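Local coordinates for protein putative solute-binding component of ABC transporter (Clostridium phytofermentans, PDB 4YS6) that binds beta-D-glucopyranose in the cleft between its two lobes and probably delivers carbohydrate to an ABC transporter as its solute-binding component, at residues V242-D247 / P266-Q271; T249-T254 / I275-N280; E168-D173 / N223-I228; Q148-K153 / M187-P192. One frame throughout, in Å; residues are numbered along the deposited sequence.

Contact 1: residues V242-D247 / P266-Q271. With BGC (beta-D-glucopyranose), chain D.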
loop_
_atom_site.group_PDB
_atom_site.type_symbol
_atom_site.label_atom_id
_atom_site.label_comp_id
_atom_site.label_asym_id
_atom_site.label_seq_id
_atom_site.Cartn_x
_atom_site.Cartn_y
_atom_site.Cartn_z
ATOM N N VAL A 242 3.610 13.399 11.340
ATOM C CA VAL A 242 2.431 12.908 10.619
ATOM C C VAL A 242 2.688 11.472 10.176
ATOM O O VAL A 242 3.547 11.199 9.343
ATOM C CB VAL A 242 2.077 13.775 9.399
ATOM C CG1 VAL A 242 0.680 13.413 8.870
ATOM C CG2 VAL A 242 2.097 15.250 9.765
ATOM N N LEU A 243 1.940 10.559 10.765
ATOM C CA LEU A 243 1.967 9.168 10.364
ATOM C C LEU A 243 1.134 9.030 9.110
ATOM O O LEU A 243 -0.093 9.157 9.167
ATOM C CB LEU A 243 1.421 8.284 11.484
ATOM C CG LEU A 243 1.149 6.837 11.126
ATOM C CD1 LEU A 243 2.482 6.179 10.718
ATOM C CD2 LEU A 243 0.504 6.132 12.326
ATOM N N CYS A 244 1.808 8.826 7.983
ATOM C CA CYS A 244 1.132 8.554 6.719
ATOM C C CYS A 244 1.422 7.126 6.341
ATOM O O CYS A 244 2.586 6.735 6.283
ATOM C CB CYS A 244 1.604 9.462 5.601
ATOM S SG CYS A 244 1.285 11.207 5.954
ATOM N N SER A 245 0.373 6.370 6.022
ATOM C CA SER A 245 0.558 4.965 5.701
ATOM C C SER A 245 1.204 4.736 4.344
ATOM O O SER A 245 1.749 3.650 4.118
ATOM C CB SER A 245 -0.781 4.203 5.766
ATOM O OG SER A 245 -1.324 4.175 7.084
ATOM N N ASN A 246 1.170 5.707 3.430
ATOM C CA ASN A 246 1.850 5.513 2.160
ATOM C C ASN A 246 2.274 6.816 1.526
ATOM O O ASN A 246 2.042 7.895 2.052
ATOM C CB ASN A 246 0.970 4.721 1.178
ATOM C CG ASN A 246 -0.030 5.599 0.446
ATOM O OD1 ASN A 246 -0.495 6.622 0.973
ATOM N ND2 ASN A 246 -0.337 5.235 -0.803
ATOM N N ASP A 247 2.891 6.711 0.370
ATOM C CA ASP A 247 3.396 7.893 -0.307
ATOM C C ASP A 247 2.295 8.768 -0.926
ATOM O O ASP A 247 2.416 9.987 -0.906
ATOM C CB ASP A 247 4.390 7.477 -1.365
ATOM C CG ASP A 247 5.817 7.210 -0.805
ATOM O OD1 ASP A 247 6.051 7.266 0.429
ATOM O OD2 ASP A 247 6.711 6.950 -1.648
ATOM N N PRO A 266 7.475 18.612 10.362
ATOM C CA PRO A 266 7.266 17.370 11.098
ATOM C C PRO A 266 7.968 16.166 10.479
ATOM O O PRO A 266 8.346 16.189 9.302
ATOM C CB PRO A 266 5.739 17.168 11.028
ATOM C CG PRO A 266 5.363 17.809 9.773
ATOM C CD PRO A 266 6.279 18.983 9.583
ATOM N N ILE A 267 8.108 15.116 11.280
ATOM C CA ILE A 267 8.338 13.782 10.756
ATOM C C ILE A 267 7.192 13.438 9.816
ATOM O O ILE A 267 6.018 13.640 10.161
ATOM C CB ILE A 267 8.404 12.720 11.864
ATOM C CG1 ILE A 267 9.513 13.029 12.857
ATOM C CG2 ILE A 267 8.587 11.340 11.240
ATOM C CD1 ILE A 267 9.387 12.239 14.151
ATOM N N VAL A 268 7.524 12.963 8.614
ATOM C CA VAL A 268 6.502 12.460 7.678
ATOM C C VAL A 268 6.944 11.105 7.153
ATOM O O VAL A 268 8.032 10.985 6.591
ATOM C CB VAL A 268 6.283 13.403 6.484
ATOM C CG1 VAL A 268 5.219 12.839 5.540
ATOM C CG2 VAL A 268 5.885 14.827 6.967
ATOM N N THR A 269 6.115 10.092 7.382
ATOM C CA THR A 269 6.374 8.729 6.922
ATOM C C THR A 269 5.688 8.462 5.586
ATOM O O THR A 269 4.930 9.288 5.077
ATOM C CB THR A 269 5.893 7.677 7.943
ATOM O OG1 THR A 269 4.471 7.747 8.102
ATOM C CG2 THR A 269 6.546 7.903 9.293
ATOM N N GLY A 270 5.943 7.289 5.018
ATOM C CA GLY A 270 5.312 6.891 3.794
ATOM C C GLY A 270 5.639 5.468 3.424
ATOM O O GLY A 270 6.170 4.695 4.220
ATOM N N GLN A 271 5.302 5.119 2.198
ATOM C CA GLN A 271 5.547 3.796 1.670
ATOM C C GLN A 271 5.381 3.812 0.141
ATOM O O GLN A 271 4.438 4.424 -0.366
ATOM C CB GLN A 271 4.591 2.806 2.332
ATOM C CG GLN A 271 4.484 1.505 1.670
ATOM C CD GLN A 271 3.369 0.622 2.240
ATOM O OE1 GLN A 271 3.453 -0.574 2.115
ATOM N NE2 GLN A 271 2.333 1.216 2.886
HETATM C C2 BGC D . -0.583 -0.928 -1.305
HETATM C C3 BGC D . 0.297 0.269 -1.148
HETATM C C4 BGC D . -0.160 1.418 -1.944
HETATM C C5 BGC D . -1.605 1.739 -1.712
HETATM C C6 BGC D . -2.168 2.771 -2.666
HETATM C C1 BGC D . -2.023 -0.561 -0.892
HETATM O O1 BGC D . -2.846 -1.545 -1.026
HETATM O O2 BGC D . -0.118 -1.987 -0.478
HETATM O O3 BGC D . 1.654 -0.153 -1.552
HETATM O O4 BGC D . 0.567 2.624 -1.600
HETATM O O5 BGC D . -2.367 0.508 -1.894
HETATM O O6 BGC D . -1.806 2.503 -4.012
#
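Thr269 leans across to Cys244, its OG1 2.8 Å from the Cys244 carbonyl O and donating to it. The hydroxyl occupies the position between its own backbone N and carbonyl carbon (chi1 64°), which turns it to the neighbouring strand, and it approaches the carbonyl from one side, tilted from the carbonyl plane. Leu243 CD1 rests against the same OG1 at 3.6 Å, the two side chains meeting at a slant. At the start of the strands Val242 and Pro266 lie side by side and point the same way, CG2 to CG 4.1 Å apart, while Val242 N bonds to Ile267 O.

Beyond the strands the polar side chains take over. Gln271 is extended, and its NE2 reaches Ser245 O at 2.8 Å, with that oxygen close to the plane of the amide; OE1 is taken by Lys292, a residue of the glucose pocket. Asp247 and Gln271 pair through the backbone, Asp247 N to Gln271 O at 2.9 Å. Asp247 OD1 receives a weak bond from Gln271 N, and OD2 one from Asp274 N. The Asn246 side chain ends at the sugar: ND2 donates to O4 of the glucose at 2.9 Å, and the bond is nearly straight (166°). Asn246 is also the N-cap of helix 247-260. Strands 241-244 and 267-268 with that helix form a parallel beta-alpha-beta unit; the loops that follow the C-terminal ends of its strands face the sugar cleft of a periplasmic binding protein.

Contact 2: residues T249-T254 / I275-N280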
loop_
_atom_site.group_PDB
_atom_site.type_symbol
_atom_site.label_atom_id
_atom_site.label_comp_id
_atom_site.label_asym_id
_atom_site.label_seq_id
_atom_site.Cartn_x
_atom_site.Cartn_y
_atom_site.Cartn_z
ATOM N N THR A 249 -0.646 9.443 0.213
ATOM C CA THR A 249 -1.187 10.292 1.265
ATOM C C THR A 249 -0.116 11.246 1.790
ATOM O O THR A 249 -0.398 12.429 2.011
ATOM C CB THR A 249 -1.806 9.481 2.418
ATOM O OG1 THR A 249 -0.836 8.632 3.023
ATOM C CG2 THR A 249 -2.974 8.639 1.905
ATOM N N ALA A 250 1.113 10.768 1.935
ATOM C CA ALA A 250 2.190 11.657 2.362
ATOM C C ALA A 250 2.387 12.835 1.419
ATOM O O ALA A 250 2.710 13.950 1.857
ATOM C CB ALA A 250 3.488 10.875 2.503
ATOM N N LEU A 251 2.267 12.591 0.125
ATOM C CA LEU A 251 2.406 13.665 -0.854
ATOM C C LEU A 251 1.373 14.775 -0.656
ATOM O O LEU A 251 1.680 15.964 -0.780
ATOM C CB LEU A 251 2.302 13.105 -2.258
ATOM C CG LEU A 251 2.561 14.079 -3.385
ATOM C CD1 LEU A 251 3.968 14.653 -3.257
ATOM C CD2 LEU A 251 2.388 13.361 -4.712
ATOM N N GLY A 252 0.134 14.390 -0.378
ATOM C CA GLY A 252 -0.928 15.337 -0.111
ATOM C C GLY A 252 -0.633 16.121 1.148
ATOM O O GLY A 252 -0.785 17.336 1.202
ATOM N N VAL A 253 -0.194 15.404 2.173
ATOM C CA VAL A 253 0.194 16.045 3.427
ATOM C C VAL A 253 1.326 17.053 3.202
ATOM O O VAL A 253 1.242 18.209 3.632
ATOM C CB VAL A 253 0.584 14.984 4.452
ATOM C CG1 VAL A 253 1.382 15.553 5.621
ATOM C CG2 VAL A 253 -0.694 14.304 4.962
ATOM N N THR A 254 2.396 16.643 2.537
ATOM C CA THR A 254 3.497 17.582 2.330
ATOM C C THR A 254 3.116 18.742 1.405
ATOM O O THR A 254 3.572 19.876 1.625
ATOM C CB THR A 254 4.770 16.874 1.800
ATOM O OG1 THR A 254 4.517 16.249 0.552
ATOM C CG2 THR A 254 5.222 15.818 2.749
ATOM N N ILE A 275 8.155 8.280 -7.114
ATOM C CA ILE A 275 9.150 9.232 -7.582
ATOM C C ILE A 275 8.962 10.611 -6.963
ATOM O O ILE A 275 9.925 11.218 -6.534
ATOM C CB ILE A 275 9.120 9.332 -9.127
ATOM C CG1 ILE A 275 9.681 8.047 -9.707
ATOM C CG2 ILE A 275 9.950 10.508 -9.642
ATOM C CD1 ILE A 275 9.468 7.903 -11.207
ATOM N N ALA A 276 7.734 11.112 -6.925
ATOM C CA ALA A 276 7.460 12.422 -6.345
ATOM C C ALA A 276 7.963 12.496 -4.906
ATOM O O ALA A 276 8.552 13.505 -4.490
ATOM C CB ALA A 276 5.967 12.713 -6.388
ATOM N N ASN A 277 7.705 11.428 -4.151
ATOM C CA ASN A 277 8.095 11.385 -2.745
ATOM C C ASN A 277 9.587 11.237 -2.558
ATOM O O ASN A 277 10.134 11.802 -1.607
ATOM C CB ASN A 277 7.367 10.263 -2.037
ATOM C CG ASN A 277 5.887 10.418 -2.146
ATOM O OD1 ASN A 277 5.334 10.309 -3.236
ATOM N ND2 ASN A 277 5.227 10.667 -1.027
ATOM N N VAL A 278 10.253 10.487 -3.434
ATOM C CA VAL A 278 11.713 10.404 -3.348
ATOM C C VAL A 278 12.327 11.778 -3.570
ATOM O O VAL A 278 13.230 12.201 -2.839
ATOM C CB VAL A 278 12.286 9.400 -4.354
ATOM C CG1 VAL A 278 13.834 9.383 -4.288
ATOM C CG2 VAL A 278 11.738 8.023 -4.065
ATOM N N LYS A 279 11.844 12.500 -4.567
ATOM C CA LYS A 279 12.331 13.858 -4.783
ATOM C C LYS A 279 12.077 14.744 -3.571
ATOM O O LYS A 279 12.941 15.532 -3.201
ATOM C CB LYS A 279 11.678 14.455 -6.018
ATOM C CG LYS A 279 12.161 13.812 -7.301
ATOM C CD LYS A 279 11.397 14.338 -8.506
ATOM C CE LYS A 279 11.952 13.779 -9.804
ATOM N NZ LYS A 279 11.385 14.496 -10.992
ATOM N N ASN A 280 10.915 14.603 -2.935
ATOM C CA ASN A 280 10.658 15.341 -1.689
ATOM C C ASN A 280 11.607 14.933 -0.571
ATOM O O ASN A 280 12.078 15.803 0.167
ATOM C CB ASN A 280 9.242 15.153 -1.216
ATOM C CG ASN A 280 8.257 15.980 -2.007
ATOM O OD1 ASN A 280 8.632 16.870 -2.778
ATOM N ND2 ASN A 280 6.986 15.692 -1.820
HETATM O O HOH W 1 6.183 13.901 0.209
HETATM O O HOH W 2 4.879 18.083 -1.568
#
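The amide of Asn277 presents its nitrogen to Ala250 and Leu251 near the start of helix 247-260, where ND2 lies 3.9 Å from Ala250 CB and 3.7 Å from the backbone N of Leu251. That nitrogen is already engaged: it donates to Gln286 OE1 and to the carbonyl O of Asp247, so what it offers Ala250 and Leu251 is packing. The second amide, that of Asn280, brings ND2 to 3.5 Å from Leu251 CD1, the two side chains crossing at about a right angle. Both contacts belong to the packing of successive helices in the alpha/beta lobe of a periplasmic binding protein. Helix 247-260 lies against the parallel sheet, with Ala250 and Thr254 on Val268 of its edge strand, and helix 275-282 follows that strand.

Between the segments the axes come no closer than 10.0 Å, and their directions differ by 48°. Leu251 reaches across this gap. Its CG stands anti to the backbone N (chi1 -174°), which carries the branched end towards the partner helix; there CD2 meets Ala276 CB at 4.0 Å, and CD1 touches both that methyl and Asn280. Leu251 thus supplies the apolar contact, with Ala276, and both amide nitrogens approach it from the partner helix.

Towards the end of the segments water fills in for direct bonding. Thr254 OG1 and Asn280 ND2 are 3.5 Å apart at a poor angle for a hydrogen bond, but two waters bridge them. One accepts from Asn280 ND2 at 2.8 Å and is bonded to Thr254 OG1; the other is held more weakly by the same nitrogen and lies 2.8 Å from Thr254 OG1.

Contact 3: residues E168-D173 / N223-I228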
loop_
_atom_site.group_PDB
_atom_site.type_symbol
_atom_site.label_atom_id
_atom_site.label_comp_id
_atom_site.label_asym_id
_atom_site.label_seq_id
_atom_site.Cartn_x
_atom_site.Cartn_y
_atom_site.Cartn_z
ATOM N N GLU A 168 -0.504 13.801 13.801
ATOM C CA GLU A 168 -1.715 13.538 13.010
ATOM C C GLU A 168 -1.502 12.276 12.184
ATOM O O GLU A 168 -0.376 11.858 11.961
ATOM C CB GLU A 168 -2.083 14.731 12.125
ATOM C CG GLU A 168 -2.391 16.035 12.922
ATOM C CD GLU A 168 -3.700 15.987 13.711
ATOM O OE1 GLU A 168 -4.585 15.175 13.372
ATOM O OE2 GLU A 168 -3.855 16.784 14.662
ATOM N N ILE A 169 -2.597 11.672 11.728
ATOM C CA ILE A 169 -2.563 10.334 11.152
ATOM C C ILE A 169 -3.380 10.290 9.870
ATOM O O ILE A 169 -4.501 10.785 9.850
ATOM C CB ILE A 169 -3.144 9.303 12.126
ATOM C CG1 ILE A 169 -2.392 9.284 13.459
ATOM C CG2 ILE A 169 -3.125 7.913 11.513
ATOM C CD1 ILE A 169 -3.221 8.675 14.581
ATOM N N PHE A 170 -2.790 9.712 8.828
ATOM C CA PHE A 170 -3.449 9.528 7.523
ATOM C C PHE A 170 -3.240 8.103 7.077
ATOM O O PHE A 170 -2.089 7.708 6.869
ATOM C CB PHE A 170 -2.881 10.461 6.471
ATOM C CG PHE A 170 -3.254 11.900 6.664
ATOM C CD1 PHE A 170 -2.718 12.628 7.716
ATOM C CD2 PHE A 170 -4.134 12.528 5.789
ATOM C CE1 PHE A 170 -3.090 13.951 7.905
ATOM C CE2 PHE A 170 -4.485 13.849 5.971
ATOM C CZ PHE A 170 -3.969 14.551 7.040
ATOM N N THR A 171 -4.308 7.318 6.969
ATOM C CA THR A 171 -4.159 5.981 6.401
ATOM C C THR A 171 -4.947 5.853 5.079
ATOM O O THR A 171 -5.364 6.851 4.466
ATOM C CB THR A 171 -4.546 4.870 7.426
ATOM O OG1 THR A 171 -4.046 3.591 6.980
ATOM C CG2 THR A 171 -6.040 4.792 7.641
ATOM N N GLY A 172 -5.074 4.626 4.597
ATOM C CA GLY A 172 -5.557 4.400 3.260
ATOM C C GLY A 172 -7.052 4.219 3.175
ATOM O O GLY A 172 -7.809 4.584 4.081
ATOM N N ASP A 173 -7.486 3.645 2.057
ATOM C CA ASP A 173 -8.909 3.519 1.782
ATOM C C ASP A 173 -9.502 2.435 2.664
ATOM O O ASP A 173 -8.894 1.374 2.835
ATOM C CB ASP A 173 -9.138 3.192 0.320
ATOM C CG ASP A 173 -10.608 3.132 -0.035
ATOM O OD1 ASP A 173 -11.200 4.202 -0.318
ATOM O OD2 ASP A 173 -11.186 2.021 0.018
ATOM N N ASN A 223 -6.457 18.087 1.149
ATOM C CA ASN A 223 -7.581 18.894 1.594
ATOM C C ASN A 223 -7.811 18.724 3.105
ATOM O O ASN A 223 -8.077 19.698 3.821
ATOM C CB ASN A 223 -8.835 18.532 0.798
ATOM C CG ASN A 223 -8.822 19.115 -0.606
ATOM O OD1 ASN A 223 -8.123 20.090 -0.877
ATOM N ND2 ASN A 223 -9.603 18.520 -1.503
ATOM N N ARG A 224 -7.697 17.496 3.598
ATOM C CA ARG A 224 -7.864 17.254 5.023
ATOM C C ARG A 224 -6.704 17.876 5.817
ATOM O O ARG A 224 -6.945 18.520 6.838
ATOM C CB ARG A 224 -7.989 15.757 5.299
ATOM C CG ARG A 224 -8.007 15.395 6.784
ATOM C CD ARG A 224 -8.346 13.918 7.075
ATOM N NE ARG A 224 -8.131 13.718 8.496
ATOM C CZ ARG A 224 -7.198 12.933 9.026
ATOM N NH1 ARG A 224 -6.480 12.107 8.280
ATOM N NH2 ARG A 224 -7.058 12.917 10.337
HETATM N N MSE A 225 -5.468 17.731 5.347
HETATM C CA MSE A 225 -4.335 18.329 6.056
HETATM C C MSE A 225 -4.450 19.851 6.049
HETATM O O MSE A 225 -4.150 20.494 7.066
HETATM C CB MSE A 225 -3.006 17.874 5.451
HETATM C CG MSE A 225 -1.764 18.395 6.156
HETATM SE SE MSE A 225 -1.491 17.445 7.903
HETATM C CE MSE A 225 -1.860 18.844 9.121
ATOM N N ASP A 226 -4.920 20.441 4.945
ATOM C CA ASP A 226 -5.092 21.901 4.929
ATOM C C ASP A 226 -6.073 22.375 6.002
ATOM O O ASP A 226 -5.855 23.410 6.666
ATOM C CB ASP A 226 -5.561 22.385 3.562
ATOM C CG ASP A 226 -4.915 23.696 3.172
ATOM O OD1 ASP A 226 -3.682 23.699 2.938
ATOM O OD2 ASP A 226 -5.631 24.718 3.120
ATOM N N ALA A 227 -7.141 21.617 6.185
ATOM C CA ALA A 227 -8.162 21.956 7.162
ATOM C C ALA A 227 -7.633 21.762 8.577
ATOM O O ALA A 227 -7.931 22.527 9.488
ATOM C CB ALA A 227 -9.413 21.114 6.922
ATOM N N ILE A 228 -6.839 20.719 8.769
ATOM C CA ILE A 228 -6.224 20.488 10.073
ATOM C C ILE A 228 -5.208 21.608 10.402
ATOM O O ILE A 228 -5.214 22.142 11.513
ATOM C CB ILE A 228 -5.585 19.119 10.118
ATOM C CG1 ILE A 228 -6.683 18.048 10.121
ATOM C CG2 ILE A 228 -4.722 18.953 11.371
ATOM C CD1 ILE A 228 -6.158 16.613 10.037
HETATM O O HOH W 3 -5.193 12.547 12.664
#
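Arg224 runs out from helix 223-228 across the ring of Phe170 to the backbone of the strand. Its chain is extended from CG to NE. CG stands anti to the backbone N, and this straight run lays CB, CG and CD beside Phe170 CE2, CG at 3.9 Å. CZ then stands over the face, 4.2 Å from the ring centroid and 14° off its normal, a cation-pi contact in which the guanidinium is tipped 38° from the ring plane. NH1 sits above the centre of the ring and at the same time donates to Ile169 O at 2.9 Å, a bond that lies close to the guanidinium plane. NH2 adds a long, weak bond to that carbonyl and another weak one to a water, which accepts from Ile169 N and probably donates to Glu168 OE1.

Strand 165-170 belongs to the parallel sheet of this alpha/beta lobe of the periplasmic binding protein fold, and helix 218-232 packs on it running nearly antiparallel, at 168° between the segment directions. Helix 247-260 also reaches the ring, through Val253.

Met225, a selenomethionine, comes to the ring obliquely in a Met-aromatic contact, with SE 4.8 Å from the centroid and Met225 CB near Phe170 CZ. Glu168 is bent at chi2, laying its carboxylate carbon CD 3.9 Å from Ile228 CG2. Its two oxygens are held by Ser203 and Tyr233. The carboxylate also stays near the arginine, Glu168 OE1 to Arg224 NH2 4.5 Å; the oxygen lies well out of the guanidinium plane, and the attraction is probably one of charge alone.

Contact 4: residues Q148-K153 / M187-P192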
loop_
_atom_site.group_PDB
_atom_site.type_symbol
_atom_site.label_atom_id
_atom_site.label_comp_id
_atom_site.label_asym_id
_atom_site.label_seq_id
_atom_site.Cartn_x
_atom_site.Cartn_y
_atom_site.Cartn_z
ATOM N N GLN A 148 6.904 2.042 10.337
ATOM C CA GLN A 148 6.507 3.457 10.356
ATOM C C GLN A 148 6.311 3.946 11.790
ATOM O O GLN A 148 6.749 5.054 12.146
ATOM C CB GLN A 148 5.224 3.691 9.558
ATOM C CG GLN A 148 5.392 3.374 8.072
ATOM C CD GLN A 148 4.078 3.275 7.332
ATOM O OE1 GLN A 148 3.039 2.943 7.908
ATOM N NE2 GLN A 148 4.123 3.539 6.046
ATOM N N GLY A 149 5.675 3.121 12.612
ATOM C CA GLY A 149 5.507 3.435 14.022
ATOM C C GLY A 149 6.814 3.528 14.775
ATOM O O GLY A 149 7.016 4.461 15.563
ATOM N N GLU A 150 7.712 2.569 14.543
ATOM C CA GLU A 150 8.989 2.557 15.246
ATOM C C GLU A 150 9.839 3.742 14.832
ATOM O O GLU A 150 10.644 4.243 15.630
ATOM C CB GLU A 150 9.734 1.254 14.975
ATOM C CG GLU A 150 9.120 0.076 15.711
ATOM C CD GLU A 150 9.841 -1.234 15.480
ATOM O OE1 GLU A 150 9.707 -2.130 16.343
ATOM O OE2 GLU A 150 10.529 -1.375 14.445
ATOM N N TYR A 151 9.691 4.183 13.589
ATOM C CA TYR A 151 10.449 5.356 13.119
ATOM C C TYR A 151 10.050 6.592 13.914
ATOM O O TYR A 151 10.897 7.326 14.403
ATOM C CB TYR A 151 10.239 5.601 11.617
ATOM C CG TYR A 151 11.103 6.728 11.119
ATOM C CD1 TYR A 151 12.435 6.515 10.797
ATOM C CD2 TYR A 151 10.602 8.014 11.014
ATOM C CE1 TYR A 151 13.236 7.549 10.351
ATOM C CE2 TYR A 151 11.400 9.052 10.583
ATOM C CZ TYR A 151 12.711 8.810 10.243
ATOM O OH TYR A 151 13.508 9.858 9.834
ATOM N N ILE A 152 8.747 6.815 14.051
ATOM C CA ILE A 152 8.244 7.941 14.820
ATOM C C ILE A 152 8.628 7.805 16.291
ATOM O O ILE A 152 9.080 8.764 16.904
ATOM C CB ILE A 152 6.718 8.053 14.666
ATOM C CG1 ILE A 152 6.398 8.495 13.230
ATOM C CG2 ILE A 152 6.137 9.029 15.676
ATOM C CD1 ILE A 152 4.950 8.531 12.867
ATOM N N LYS A 153 8.462 6.609 16.847
ATOM C CA LYS A 153 8.838 6.360 18.241
ATOM C C LYS A 153 10.328 6.681 18.504
ATOM O O LYS A 153 10.674 7.289 19.522
ATOM C CB LYS A 153 8.543 4.911 18.612
ATOM C CG LYS A 153 9.061 4.521 19.986
ATOM C CD LYS A 153 8.535 3.144 20.391
ATOM C CE LYS A 153 9.192 2.653 21.665
ATOM N NZ LYS A 153 8.574 1.383 22.171
HETATM N N MSE A 187 -0.041 1.537 14.902
HETATM C CA MSE A 187 -0.736 1.797 16.161
HETATM C C MSE A 187 -0.306 0.866 17.276
HETATM O O MSE A 187 -0.339 1.252 18.439
HETATM C CB MSE A 187 -2.249 1.665 15.992
HETATM C CG MSE A 187 -2.865 2.766 15.236
HETATM SE SE MSE A 187 -2.775 4.406 16.302
HETATM C CE MSE A 187 -1.516 5.165 15.261
ATOM N N ASP A 188 0.072 -0.362 16.937
ATOM C CA ASP A 188 0.551 -1.298 17.948
ATOM C C ASP A 188 1.817 -0.723 18.614
ATOM O O ASP A 188 2.059 -0.953 19.790
ATOM C CB ASP A 188 0.819 -2.672 17.346
ATOM C CG ASP A 188 -0.444 -3.533 17.252
ATOM O OD1 ASP A 188 -1.487 -3.154 17.835
ATOM O OD2 ASP A 188 -0.390 -4.597 16.600
ATOM N N VAL A 189 2.599 0.043 17.859
ATOM C CA VAL A 189 3.766 0.743 18.402
ATOM C C VAL A 189 3.393 2.029 19.135
ATOM O O VAL A 189 3.886 2.284 20.241
ATOM C CB VAL A 189 4.779 1.077 17.271
ATOM C CG1 VAL A 189 5.979 1.839 17.808
ATOM C CG2 VAL A 189 5.250 -0.197 16.577
ATOM N N LEU A 190 2.500 2.825 18.549
ATOM C CA LEU A 190 2.299 4.196 19.003
ATOM C C LEU A 190 1.123 4.381 19.960
ATOM O O LEU A 190 1.126 5.324 20.744
ATOM C CB LEU A 190 2.094 5.135 17.829
ATOM C CG LEU A 190 3.310 5.291 16.920
ATOM C CD1 LEU A 190 2.913 6.145 15.719
ATOM C CD2 LEU A 190 4.431 5.940 17.634
ATOM N N LYS A 191 0.125 3.505 19.894
ATOM C CA LYS A 191 -1.107 3.761 20.647
ATOM C C LYS A 191 -0.852 3.906 22.144
ATOM O O LYS A 191 -1.492 4.747 22.802
ATOM C CB LYS A 191 -2.146 2.665 20.403
ATOM C CG LYS A 191 -3.546 3.058 20.885
ATOM C CD LYS A 191 -4.337 1.869 21.382
ATOM C CE LYS A 191 -5.663 2.302 22.005
ATOM N NZ LYS A 191 -5.779 1.864 23.424
ATOM N N PRO A 192 0.068 3.102 22.710
ATOM C CA PRO A 192 0.369 3.244 24.138
ATOM C C PRO A 192 0.798 4.659 24.543
ATOM O O PRO A 192 0.529 5.079 25.659
ATOM C CB PRO A 192 1.511 2.253 24.343
ATOM C CG PRO A 192 1.279 1.214 23.321
ATOM C CD PRO A 192 0.803 1.957 22.125
HETATM O O HOH W 4 5.553 0.625 21.530
#
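Val189 packs directly on the backbone of Gly149, its CG1 3.6 Å from the glycine carbonyl carbon, and this is the tight part of the contact. With no side chain on Gly149, the CA atoms of the two residues come to 5.4 Å and the segment axes to 8.1 Å. Leu190 closes the buried side: CD2 touches Gly149 O at 3.6 Å and Ile152 CG2 at 4.0 Å, its side chain crossing the isoleucine at about a right angle.

Helices 141-155 and 177-195, inclined by 35° here, lie next to each other on one face of the parallel sheet in this alpha/beta lobe of the periplasmic binding protein fold. Ile152 and Met187 both reach Leu243 of that sheet.

Towards solvent the packing thins to the aliphatic parts of two charged residues. The Glu150 side chain crosses Val189, with Glu150 CG near Val189 CG2, while the extended Lys153 chain slants past CG1 of the same valine, with CD at 3.9 Å. Lys153 NZ continues beyond the helix interface, where it has weak interactions with Glu159 and Tyr193. A water accepts from this ammonium and donates to Val189 O at 2.7 Å.

From the N terminus, helix 141-155 supplies the first half of contact 4, which closes only at helix 177-195. Strand 165-170, lying between them in the chain, begins contact 3, so contacts 3 and 4 cross; contact 3 closes at helix 218-232. The chain then enters strand 241-244 and opens contact 1, followed at once by contact 2 from helix 247-260. Contact 1 closes at residues 266-271 and contact 2 at 275-280, so this pair crosses too. Contacts 1 and 3 meet through neighbouring strands of the parallel sheet. Contact 2 touches both through helix 247-260 and meets contact 1 again from residues 275-280, whereas contact 4 joins helices that pack on Leu243 of contact 1.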